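Local coordinates for protein gamma-glutamyltranspeptidase (Klebsiella pneumoniae subsp. pneumoniae, PDB 5HFT) that converts oxamate to oxalate in the uric acid degradation pathway, as a member of the gamma-glutamyltransferase family, at residues C[94-97]-C[98-102]. Residues are numbered along the deposited sequence; the frame is centred on the assembly and turned at random.
Sequences LFTR and YILQG
Leu-100 packs back along its own helix against Phe-95 and Thr-96. CB lies over Thr-96 O; CG, which chi1 of -59° places anti to the carbonyl carbon, comes to 3.7 Å from Phe-95 CE2. At the fork, CD1 meets both Thr-96 OG1 and Phe-95 CE2, while CD2 lies along the CE2–CZ side of the ring, 3.8 Å from Phe-95 CZ. Leucine suits the place because its fork spreads over ring and threonine together. Ile-99 meets another part of the same ring, its CD1 3.6 Å from Phe-95 CD1, and both aliphatic chains lie on one side of the ring plane.

This C-terminal region of helix 88-101 packs through Leu-94 and Tyr-98 on strand 76-82 of the antiparallel sheet, in a family of the Ntn-hydrolase clan. The i to i+5 spacing of Phe-95 and Leu-100 matches a wider, pi-type turn: Leu-100 N donates to Phe-95 O at 3.2 Å, in the carbonyl plane, and Ile-99 N adds a weak bond to that oxygen. Gly-102 leaves the helix with positive phi, which favours glycine, having no side chain to clash.

One turn round, Leu-94 CD1 lies 3.8 Å from Tyr-98 CB, the two side chains running alongside each other; Leu-94 touches Tyr-79, and Tyr-98 touches Met-77. Arg-97 CG passes Gln-101 OE1 at 3.8 Å; beyond it the guanidinium bonds to Pro-112 O, whereas Gln-101 NE2 donates to the backbone of the neighbouring protein chain.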
# COMPACT_ATOMS: atom_id res chain seq x y z
N LEU C 94 -18.14 -0.17 0.29
CA LEU C 94 -17.89 -1.21 -0.71
C LEU C 94 -18.37 -2.57 -0.22
O LEU C 94 -18.94 -3.35 -1.00
CB LEU C 94 -16.41 -1.24 -1.09
CG LEU C 94 -15.94 -2.45 -1.91
CD1 LEU C 94 -16.82 -2.72 -3.13
CD2 LEU C 94 -14.49 -2.24 -2.32
N PHE C 95 -18.19 -2.86 1.07
CA PHE C 95 -18.69 -4.12 1.63
C PHE C 95 -20.20 -4.19 1.55
O PHE C 95 -20.77 -5.19 1.10
CB PHE C 95 -18.22 -4.27 3.08
CG PHE C 95 -18.92 -5.37 3.83
CD1 PHE C 95 -18.49 -6.69 3.72
CD2 PHE C 95 -20.00 -5.09 4.66
CE1 PHE C 95 -19.12 -7.68 4.40
CE2 PHE C 95 -20.63 -6.09 5.34
CZ PHE C 95 -20.19 -7.39 5.22
N THR C 96 -20.88 -3.16 2.05
CA THR C 96 -22.33 -3.21 2.09
C THR C 96 -22.93 -3.16 0.69
O THR C 96 -23.89 -3.88 0.40
CB THR C 96 -22.87 -2.09 2.99
OG1 THR C 96 -24.29 -2.24 3.13
CG2 THR C 96 -22.60 -0.74 2.43
N ARG C 97 -22.36 -2.36 -0.22
CA ARG C 97 -22.88 -2.30 -1.58
C ARG C 97 -22.63 -3.61 -2.33
O ARG C 97 -23.58 -4.25 -2.81
CB ARG C 97 -22.25 -1.14 -2.35
CG ARG C 97 -23.11 0.10 -2.38
CD ARG C 97 -22.24 1.31 -2.30
NE ARG C 97 -23.00 2.55 -2.30
CZ ARG C 97 -22.43 3.74 -2.13
NH1 ARG C 97 -21.12 3.84 -1.94
NH2 ARG C 97 -23.17 4.84 -2.14
N TYR C 98 -21.37 -4.03 -2.44
CA TYR C 98 -21.08 -5.20 -3.25
C TYR C 98 -21.58 -6.47 -2.58
O TYR C 98 -22.40 -7.21 -3.14
CB TYR C 98 -19.58 -5.30 -3.55
CG TYR C 98 -19.25 -6.52 -4.38
CD1 TYR C 98 -19.74 -6.66 -5.69
CD2 TYR C 98 -18.46 -7.53 -3.87
CE1 TYR C 98 -19.44 -7.78 -6.45
CE2 TYR C 98 -18.17 -8.66 -4.62
CZ TYR C 98 -18.65 -8.78 -5.91
OH TYR C 98 -18.33 -9.92 -6.63
N ILE C 99 -21.09 -6.75 -1.38
CA ILE C 99 -21.38 -8.02 -0.71
C ILE C 99 -22.84 -8.06 -0.24
O ILE C 99 -23.56 -9.03 -0.52
CB ILE C 99 -20.39 -8.25 0.43
CG1 ILE C 99 -18.96 -8.21 -0.13
CG2 ILE C 99 -20.64 -9.58 1.11
CD1 ILE C 99 -17.90 -8.74 0.78
N LEU C 100 -23.28 -7.05 0.50
CA LEU C 100 -24.60 -7.14 1.11
C LEU C 100 -25.73 -6.89 0.13
O LEU C 100 -26.81 -7.47 0.29
CB LEU C 100 -24.75 -6.15 2.26
CG LEU C 100 -23.77 -6.28 3.42
CD1 LEU C 100 -24.14 -5.28 4.50
CD2 LEU C 100 -23.76 -7.70 3.91
N GLN C 101 -25.52 -6.04 -0.86
CA GLN C 101 -26.62 -5.55 -1.66
C GLN C 101 -26.57 -5.99 -3.12
O GLN C 101 -27.46 -5.60 -3.90
CB GLN C 101 -26.69 -4.02 -1.55
CG GLN C 101 -26.91 -3.59 -0.12
CD GLN C 101 -26.94 -2.09 0.06
OE1 GLN C 101 -26.18 -1.35 -0.58
NE2 GLN C 101 -27.79 -1.62 0.96
N GLY C 102 -25.60 -6.82 -3.52
CA GLY C 102 -25.52 -7.34 -4.87
C GLY C 102 -25.20 -6.33 -5.97
O GLY C 102 -25.17 -6.72 -7.14